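Local coordinates for protein putative thiol-disulfide isomerase or thioredoxin (Salmonella enterica subsp. enterica serovar Typhimurium, PDB 3L9V) that acts as a DsbA-like thiol-disulfide oxidoreductase, probably forming or exchanging disulfide bonds in its substrate proteins, at residues E4-I8 and G153-N158; A15-F21 and L137-V143; L73-M77 and A126-M130. All coordinates share one frame. Residue numbers count along the deposited sequence, not the author numbering.

Interaction 1: E4-I8 and G153-N158; sequences EWESI and GRYHIN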
loop_
_atom_site.group_PDB
_atom_site.type_symbol
_atom_site.label_atom_id
_atom_site.label_comp_id
_atom_site.label_asym_id
_atom_site.label_seq_id
_atom_site.Cartn_x
_atom_site.Cartn_y
_atom_site.Cartn_z
ATOM N N GLU A 4 14.934 -10.973 -8.392
ATOM C CA GLU A 4 15.748 -10.672 -7.197
ATOM C C GLU A 4 15.054 -10.062 -5.963
ATOM O O GLU A 4 14.042 -9.376 -6.053
ATOM C CB GLU A 4 16.980 -9.866 -7.597
ATOM C CG GLU A 4 17.905 -9.374 -6.513
ATOM C CD GLU A 4 19.359 -9.635 -6.903
ATOM O OE1 GLU A 4 19.598 -10.621 -7.637
ATOM O OE2 GLU A 4 20.257 -8.863 -6.497
ATOM N N TRP A 5 15.658 -10.332 -4.811
ATOM C CA TRP A 5 15.048 -10.152 -3.501
ATOM C C TRP A 5 16.175 -10.301 -2.479
ATOM O O TRP A 5 17.225 -10.879 -2.780
ATOM C CB TRP A 5 13.952 -11.216 -3.257
ATOM C CG TRP A 5 14.442 -12.676 -3.402
ATOM C CD1 TRP A 5 14.380 -13.471 -4.523
ATOM C CD2 TRP A 5 15.082 -13.468 -2.392
ATOM N NE1 TRP A 5 14.941 -14.703 -4.263
ATOM C CE2 TRP A 5 15.373 -14.724 -2.961
ATOM C CE3 TRP A 5 15.443 -13.228 -1.062
ATOM C CZ2 TRP A 5 16.011 -15.736 -2.248
ATOM C CZ3 TRP A 5 16.064 -14.245 -0.345
ATOM C CH2 TRP A 5 16.343 -15.483 -0.945
ATOM N N GLU A 6 15.963 -9.773 -1.281
ATOM C CA GLU A 6 16.953 -9.856 -0.219
ATOM C C GLU A 6 16.212 -10.194 1.062
ATOM O O GLU A 6 15.083 -9.739 1.264
ATOM C CB GLU A 6 17.694 -8.519 -0.061
ATOM C CG GLU A 6 16.748 -7.328 0.122
ATOM C CD GLU A 6 17.463 -5.981 0.194
ATOM O OE1 GLU A 6 16.840 -5.011 0.675
ATOM O OE2 GLU A 6 18.638 -5.888 -0.226
ATOM N N SER A 7 16.826 -11.027 1.900
ATOM C CA SER A 7 16.289 -11.329 3.216
ATOM C C SER A 7 16.367 -10.071 4.040
ATOM O O SER A 7 17.385 -9.398 4.024
ATOM C CB SER A 7 17.151 -12.381 3.914
ATOM O OG SER A 7 17.089 -13.625 3.252
ATOM N N ILE A 8 15.315 -9.755 4.784
ATOM C CA ILE A 8 15.439 -8.675 5.742
ATOM C C ILE A 8 15.869 -9.209 7.109
ATOM O O ILE A 8 15.559 -10.342 7.488
ATOM C CB ILE A 8 14.147 -7.823 5.877
ATOM C CG1 ILE A 8 13.007 -8.663 6.463
ATOM C CG2 ILE A 8 13.794 -7.191 4.525
ATOM C CD1 ILE A 8 11.815 -7.859 6.895
ATOM N N GLY A 153 7.174 -11.758 5.713
ATOM C CA GLY A 153 7.931 -11.061 6.723
ATOM C C GLY A 153 9.428 -11.274 6.650
ATOM O O GLY A 153 10.143 -10.884 7.585
ATOM N N ARG A 154 9.922 -11.879 5.567
ATOM C CA ARG A 154 11.373 -12.092 5.473
ATOM C C ARG A 154 12.071 -11.657 4.186
ATOM O O ARG A 154 13.272 -11.424 4.200
ATOM C CB ARG A 154 11.769 -13.532 5.826
ATOM C CG ARG A 154 10.668 -14.566 5.682
ATOM C CD ARG A 154 11.226 -15.962 5.935
ATOM N NE ARG A 154 10.237 -17.022 5.760
ATOM C CZ ARG A 154 10.555 -18.307 5.625
ATOM N NH1 ARG A 154 11.826 -18.671 5.640
ATOM N NH2 ARG A 154 9.611 -19.228 5.472
ATOM N N TYR A 155 11.345 -11.552 3.081
ATOM C CA TYR A 155 11.986 -11.241 1.798
ATOM C C TYR A 155 11.492 -9.904 1.273
ATOM O O TYR A 155 10.281 -9.685 1.181
ATOM C CB TYR A 155 11.699 -12.330 0.758
ATOM C CG TYR A 155 11.928 -13.745 1.246
ATOM C CD1 TYR A 155 13.210 -14.204 1.553
ATOM C CD2 TYR A 155 10.867 -14.630 1.382
ATOM C CE1 TYR A 155 13.421 -15.512 1.995
ATOM C CE2 TYR A 155 11.065 -15.932 1.825
ATOM C CZ TYR A 155 12.345 -16.361 2.132
ATOM O OH TYR A 155 12.539 -17.642 2.571
ATOM N N HIS A 156 12.431 -9.012 0.973
ATOM C CA HIS A 156 12.142 -7.728 0.331
ATOM C C HIS A 156 12.391 -7.854 -1.171
ATOM O O HIS A 156 13.492 -8.175 -1.593
ATOM C CB HIS A 156 13.012 -6.614 0.920
ATOM C CG HIS A 156 12.838 -5.286 0.242
ATOM N ND1 HIS A 156 13.909 -4.485 -0.112
ATOM C CD2 HIS A 156 11.732 -4.617 -0.149
ATOM C CE1 HIS A 156 13.464 -3.380 -0.679
ATOM N NE2 HIS A 156 12.141 -3.437 -0.726
ATOM N N ILE A 157 11.363 -7.639 -1.974
ATOM C CA ILE A 157 11.528 -7.753 -3.414
ATOM C C ILE A 157 12.390 -6.583 -3.902
ATOM O O ILE A 157 12.213 -5.460 -3.460
ATOM C CB ILE A 157 10.170 -7.820 -4.149
ATOM C CG1 ILE A 157 9.322 -8.996 -3.615
ATOM C CG2 ILE A 157 10.389 -7.891 -5.680
ATOM C CD1 ILE A 157 9.883 -10.432 -3.957
ATOM N N ASN A 158 13.345 -6.856 -4.793
ATOM C CA ASN A 158 14.157 -5.782 -5.359
ATOM C C ASN A 158 13.520 -5.229 -6.646
ATOM O O ASN A 158 13.706 -5.799 -7.712
ATOM C CB ASN A 158 15.590 -6.279 -5.643
ATOM C CG ASN A 158 16.500 -5.169 -6.161
ATOM O OD1 ASN A 158 16.040 -4.075 -6.448
ATOM N ND2 ASN A 158 17.793 -5.454 -6.277
#

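Interaction 2: A15-F21 and L137-V143; sequences APAVVEF and LFKEYGV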
loop_
_atom_site.group_PDB
_atom_site.type_symbol
_atom_site.label_atom_id
_atom_site.label_comp_id
_atom_site.label_asym_id
_atom_site.label_seq_id
_atom_site.Cartn_x
_atom_site.Cartn_y
_atom_site.Cartn_z
ATOM N N ALA A 15 3.869 -11.959 10.099
ATOM C CA ALA A 15 3.638 -11.047 8.979
ATOM C C ALA A 15 2.559 -11.582 8.067
ATOM O O ALA A 15 2.464 -12.785 7.850
ATOM C CB ALA A 15 4.923 -10.831 8.181
ATOM N N PRO A 16 1.738 -10.679 7.515
ATOM C CA PRO A 16 0.873 -11.108 6.422
ATOM C C PRO A 16 1.735 -11.773 5.334
ATOM O O PRO A 16 2.924 -11.486 5.273
ATOM C CB PRO A 16 0.280 -9.785 5.920
ATOM C CG PRO A 16 0.353 -8.853 7.096
ATOM C CD PRO A 16 1.600 -9.241 7.823
ATOM N N ALA A 17 1.161 -12.635 4.499
ATOM C CA ALA A 17 1.953 -13.326 3.475
ATOM C C ALA A 17 2.638 -12.352 2.539
ATOM O O ALA A 17 3.790 -12.568 2.141
ATOM C CB ALA A 17 1.106 -14.288 2.673
ATOM N N VAL A 18 1.912 -11.307 2.151
ATOM C CA VAL A 18 2.514 -10.212 1.395
ATOM C C VAL A 18 2.159 -8.888 2.042
ATOM O O VAL A 18 1.008 -8.650 2.432
ATOM C CB VAL A 18 2.081 -10.190 -0.091
ATOM C CG1 VAL A 18 2.785 -9.057 -0.828
ATOM C CG2 VAL A 18 2.401 -11.503 -0.768
ATOM N N VAL A 19 3.156 -8.039 2.184
ATOM C CA VAL A 19 2.965 -6.683 2.667
ATOM C C VAL A 19 3.568 -5.740 1.630
ATOM O O VAL A 19 4.677 -5.977 1.153
ATOM C CB VAL A 19 3.686 -6.480 3.998
ATOM C CG1 VAL A 19 3.695 -5.004 4.406
ATOM C CG2 VAL A 19 3.056 -7.366 5.092
ATOM N N GLU A 20 2.831 -4.692 1.277
ATOM C CA GLU A 20 3.371 -3.639 0.413
ATOM C C GLU A 20 3.279 -2.235 1.052
ATOM O O GLU A 20 2.197 -1.748 1.368
ATOM C CB GLU A 20 2.681 -3.665 -0.952
ATOM C CG GLU A 20 3.126 -2.549 -1.867
ATOM C CD GLU A 20 2.400 -2.522 -3.203
ATOM O OE1 GLU A 20 1.758 -3.524 -3.596
ATOM O OE2 GLU A 20 2.476 -1.475 -3.869
ATOM N N PHE A 21 4.420 -1.612 1.293
ATOM C CA PHE A 21 4.436 -0.217 1.709
ATOM C C PHE A 21 4.402 0.631 0.447
ATOM O O PHE A 21 5.165 0.374 -0.509
ATOM C CB PHE A 21 5.676 0.099 2.541
ATOM C CG PHE A 21 5.671 -0.545 3.915
ATOM C CD1 PHE A 21 5.989 -1.891 4.069
ATOM C CD2 PHE A 21 5.342 0.194 5.046
ATOM C CE1 PHE A 21 6.002 -2.490 5.332
ATOM C CE2 PHE A 21 5.328 -0.402 6.318
ATOM C CZ PHE A 21 5.665 -1.744 6.460
ATOM N N LEU A 137 5.487 -0.482 11.767
ATOM C CA LEU A 137 5.924 -1.484 10.809
ATOM C C LEU A 137 6.914 -0.909 9.786
ATOM O O LEU A 137 7.753 -1.645 9.251
ATOM C CB LEU A 137 4.730 -2.167 10.157
ATOM C CG LEU A 137 3.825 -2.912 11.151
ATOM C CD1 LEU A 137 2.565 -3.473 10.460
ATOM C CD2 LEU A 137 4.602 -4.026 11.878
ATOM N N PHE A 138 6.838 0.400 9.540
ATOM C CA PHE A 138 7.785 1.053 8.634
ATOM C C PHE A 138 9.168 0.810 9.206
ATOM O O PHE A 138 10.095 0.503 8.478
ATOM C CB PHE A 138 7.511 2.558 8.514
ATOM C CG PHE A 138 8.444 3.302 7.554
ATOM C CD1 PHE A 138 8.071 3.553 6.250
ATOM C CD2 PHE A 138 9.665 3.787 7.987
ATOM C CE1 PHE A 138 8.920 4.245 5.365
ATOM C CE2 PHE A 138 10.510 4.487 7.114
ATOM C CZ PHE A 138 10.124 4.714 5.802
ATOM N N LYS A 139 9.293 0.928 10.522
ATOM C CA LYS A 139 10.604 0.771 11.148
ATOM C C LYS A 139 11.031 -0.691 11.268
ATOM O O LYS A 139 12.196 -1.000 11.054
ATOM C CB LYS A 139 10.683 1.496 12.497
ATOM C CG LYS A 139 10.332 2.984 12.424
ATOM C CD LYS A 139 10.594 3.688 13.751
ATOM C CE LYS A 139 9.919 2.962 14.906
ATOM N NZ LYS A 139 10.252 3.591 16.216
ATOM N N GLU A 140 10.087 -1.589 11.549
ATOM C CA GLU A 140 10.401 -3.010 11.731
ATOM C C GLU A 140 10.823 -3.696 10.440
ATOM O O GLU A 140 11.683 -4.570 10.458
ATOM C CB GLU A 140 9.209 -3.761 12.340
ATOM C CG GLU A 140 8.874 -3.324 13.776
ATOM C CD GLU A 140 7.749 -4.144 14.378
ATOM O OE1 GLU A 140 7.483 -5.268 13.890
ATOM O OE2 GLU A 140 7.118 -3.658 15.332
ATOM N N TYR A 141 10.196 -3.311 9.329
ATOM C CA TYR A 141 10.499 -3.889 8.033
ATOM C C TYR A 141 11.729 -3.235 7.429
ATOM O O TYR A 141 12.209 -3.660 6.390
ATOM C CB TYR A 141 9.322 -3.729 7.054
ATOM C CG TYR A 141 8.244 -4.763 7.216
ATOM C CD1 TYR A 141 7.198 -4.561 8.095
ATOM C CD2 TYR A 141 8.279 -5.955 6.496
ATOM C CE1 TYR A 141 6.225 -5.500 8.257
ATOM C CE2 TYR A 141 7.296 -6.906 6.651
ATOM C CZ TYR A 141 6.269 -6.665 7.547
ATOM O OH TYR A 141 5.268 -7.580 7.729
ATOM N N GLY A 142 12.211 -2.177 8.060
ATOM C CA GLY A 142 13.379 -1.467 7.560
ATOM C C GLY A 142 13.104 -0.766 6.236
ATOM O O GLY A 142 13.959 -0.739 5.357
ATOM N N VAL A 143 11.915 -0.185 6.092
ATOM C CA VAL A 143 11.508 0.380 4.801
ATOM C C VAL A 143 12.364 1.559 4.381
ATOM O O VAL A 143 12.672 2.419 5.190
ATOM C CB VAL A 143 10.029 0.821 4.811
ATOM C CG1 VAL A 143 9.632 1.392 3.449
ATOM C CG2 VAL A 143 9.164 -0.369 5.142
#

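Interaction 3: L73-M77 and A126-M130; sequences LAMVM and AVNDM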
loop_
_atom_site.group_PDB
_atom_site.type_symbol
_atom_site.label_atom_id
_atom_site.label_comp_id
_atom_site.label_asym_id
_atom_site.label_seq_id
_atom_site.Cartn_x
_atom_site.Cartn_y
_atom_site.Cartn_z
ATOM N N LEU A 73 -7.846 4.972 8.322
ATOM C CA LEU A 73 -9.302 4.997 8.482
ATOM C C LEU A 73 -9.937 3.996 7.529
ATOM O O LEU A 73 -10.772 3.172 7.928
ATOM C CB LEU A 73 -9.866 6.424 8.272
ATOM C CG LEU A 73 -11.385 6.500 8.406
ATOM C CD1 LEU A 73 -11.846 6.054 9.811
ATOM C CD2 LEU A 73 -11.855 7.928 8.081
ATOM N N ALA A 74 -9.522 4.057 6.261
ATOM C CA ALA A 74 -9.889 3.045 5.281
ATOM C C ALA A 74 -9.700 1.607 5.813
ATOM O O ALA A 74 -10.577 0.766 5.676
ATOM C CB ALA A 74 -9.053 3.218 4.010
HETATM N N MSE A 75 -8.530 1.313 6.362
HETATM C CA MSE A 75 -8.286 -0.028 6.898
HETATM C C MSE A 75 -9.289 -0.359 8.025
HETATM O O MSE A 75 -9.947 -1.394 8.004
HETATM C CB MSE A 75 -6.837 -0.158 7.407
HETATM C CG MSE A 75 -5.723 0.127 6.362
HETATM SE SE MSE A 75 -3.911 0.090 7.195
HETATM C CE MSE A 75 -3.790 -1.827 7.045
ATOM N N VAL A 76 -9.424 0.526 9.002
ATOM C CA VAL A 76 -10.403 0.285 10.063
ATOM C C VAL A 76 -11.798 -0.009 9.481
ATOM O O VAL A 76 -12.487 -0.907 9.961
ATOM C CB VAL A 76 -10.455 1.450 11.052
ATOM C CG1 VAL A 76 -11.652 1.298 12.015
ATOM C CG2 VAL A 76 -9.142 1.523 11.835
HETATM N N MSE A 77 -12.181 0.715 8.425
HETATM C CA MSE A 77 -13.527 0.617 7.850
HETATM C C MSE A 77 -13.641 -0.454 6.777
HETATM O O MSE A 77 -14.721 -0.694 6.261
HETATM C CB MSE A 77 -13.981 1.958 7.240
HETATM C CG MSE A 77 -14.245 3.063 8.234
HETATM SE SE MSE A 77 -14.629 4.785 7.336
HETATM C CE MSE A 77 -16.086 4.264 6.176
ATOM N N ALA A 126 -9.183 3.857 17.388
ATOM C CA ALA A 126 -8.911 2.780 16.441
ATOM C C ALA A 126 -8.073 3.245 15.234
ATOM O O ALA A 126 -7.231 2.501 14.731
ATOM C CB ALA A 126 -10.199 2.134 15.982
ATOM N N VAL A 127 -8.308 4.472 14.777
ATOM C CA VAL A 127 -7.522 5.033 13.682
ATOM C C VAL A 127 -6.164 5.440 14.203
ATOM O O VAL A 127 -5.156 5.249 13.525
ATOM C CB VAL A 127 -8.227 6.229 13.013
ATOM C CG1 VAL A 127 -7.359 6.827 11.900
ATOM C CG2 VAL A 127 -9.492 5.768 12.444
ATOM N N ASN A 128 -6.136 5.998 15.412
ATOM C CA ASN A 128 -4.877 6.328 16.057
ATOM C C ASN A 128 -3.988 5.090 16.117
ATOM O O ASN A 128 -2.790 5.177 15.824
ATOM C CB ASN A 128 -5.081 6.865 17.477
ATOM C CG ASN A 128 -5.653 8.268 17.503
ATOM O OD1 ASN A 128 -5.598 8.995 16.515
ATOM N ND2 ASN A 128 -6.199 8.655 18.651
ATOM N N ASP A 129 -4.584 3.953 16.489
ATOM C CA ASP A 129 -3.858 2.691 16.604
ATOM C C ASP A 129 -3.311 2.286 15.241
ATOM O O ASP A 129 -2.212 1.788 15.148
ATOM C CB ASP A 129 -4.769 1.560 17.077
ATOM C CG ASP A 129 -5.106 1.639 18.559
ATOM O OD1 ASP A 129 -4.622 2.557 19.244
ATOM O OD2 ASP A 129 -5.864 0.770 19.029
HETATM N N MSE A 130 -4.101 2.490 14.190
HETATM C CA MSE A 130 -3.739 2.007 12.864
HETATM C C MSE A 130 -2.641 2.877 12.230
HETATM O O MSE A 130 -1.829 2.402 11.433
HETATM C CB MSE A 130 -4.968 1.910 11.969
HETATM C CG MSE A 130 -4.843 0.883 10.859
HETATM SE SE MSE A 130 -4.683 -0.946 11.549
HETATM C CE MSE A 130 -4.939 -1.889 9.880
#

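Interaction 1: E4-I8 and G153-N158
Strands 5-7 and 155-157 run antiparallel at 156°, with axes 4.5 Å apart. Glu6 and His156 form the hydrogen-bonded pair: Glu6 N to His156 O is 3.0 Å and His156 N to Glu6 O is 2.8 Å. Two further bonds flank it, Asn158 N to Glu4 O at 2.9 Å and Ile8 N to Arg154 O at 2.7 Å. Trp5-Ile157 and Ser7-Tyr155 are the non-hydrogen-bonded pairs. The N-terminal strand is thus added as an outermost strand to the mixed sheet of the thioredoxin fold. On the opposite side of strand 155-157, Arg154 and Tyr155 both face Val151, a classic beta bulge. The Trp5, Ser7, Tyr155 and Ile157 side chains share one face. There the edge of Tyr155 meets the face of the Trp5 six-membered ring in a T-shaped pair, centroids 4.9 Å apart. Ile157 continues inward onto helix 167-182. On the other face, His156 ND1 donates to Glu6 OE1 at 3.1 Å, and Glu6 also makes a salt bridge with Arg144.

Interaction 2: A15-F21 and L137-V143
In this DsbA-like thioredoxin fold, the end of helix 125-140 packs on strand 18-22 of the sheet. The contact is buried and mostly apolar. Leu137 comes first: its CB is 3.8 Å from Phe21 CZ, and its O is 3.5 Å from the same atom. Phe21 also meets Tyr55 of strand 52-56. Phe138 follows, with its backbone N 3.6 Å from Phe21 CE2. Tyr141 then points back toward the strand. The edge of the Phe21 ring meets the face of Tyr141 in an offset edge-to-face pair, with centroids 5.3 Å apart and planes at 60°. At the far end of the ring, Tyr141 OH lies 3.3 Å from Ala15 CB, at the start of segment 15-21, and 3.4 Å from Val19 CG2 on the strand. Gly142 turns the chain with positive phi in a Schellman motif, in which Val143 N bonds to Phe138 O at 3.1 Å and Gly142 N to Lys139 O at 3.2 Å. This turn brings Val143 back to the strand. Val143 CG2 sits over the Phe21 ring in a CH-pi contact, 3.6 Å from the centroid and 8° off the ring normal.

Interaction 3: L73-M77 and A126-M130
Two helical segments cross steeply here. Their axes lie 9.0 Å apart at closest approach, with 117° between their N-to-C directions. The backbones come nearest at Leu73 and Val127, whose CA atoms are 5.5 Å apart. Val76, Val127 and Met130 fill most of the interface. Val76 is a bump on segment 73-77, and it enters a notch on the other helix made by Ala126, Val127 and Met130. Val76 CG2 is 3.6 Å from Ala126 O, 4.2 Å from Val127 N and 4.2 Å from Met130 CB. Both methyls of Val76, CG1 and CG2, lie 4.3 Å from Ala126 CB, so the small alanine borders the notch. Val127 is the bump in the opposite direction. Val127 CG2 lies 3.5 Å from Leu73 CD1 and 4.3 Å from Val76 CG2. The hollow that receives it is extended by Ala72, next to Leu73, and by Arg69, one turn before Leu73. Met75 and Met130, both present as selenomethionine, point toward each other at another side of the contact. Their terminal methyls are modelled too close for that distance to carry meaning. Met75 also touches Val53 and Tyr55 of strand 52-56, while Leu73 packs on Phe107 of helix 100-111. Helix 64-77 belongs to the helical insertion of the DsbA-like fold; helix 125-140 leads from it back to the thioredoxin part. The segments share no polar pair. The contact is apolar packing, tight at Leu73-Val127 and with looser side-chain pairs round Val76. It rests on partial burial of apolar surface, not on directed bonds.

How the interactions relate
The three contacts are nested along the chain. Interaction 3 lies inside the loop closed by interaction 2, which lies inside that closed by interaction 1. Interactions 1 and 2 have centres 11 Å apart and touch: Gly153 CA is 3.4 Å from Ala15 CB, and Ile8 CD1 is 4.0 Å from Tyr141 CD2. Both reach the same mixed sheet. Interactions 2 and 3 share helix 125-140, near its end and near its start, with centres 17 Å apart. Interaction 3 is 27 Å from interaction 1, centre to centre. The series thus runs from an outer sheet strand through the thioredoxin core to the helical region, which helix 125-140 joins to the sheet.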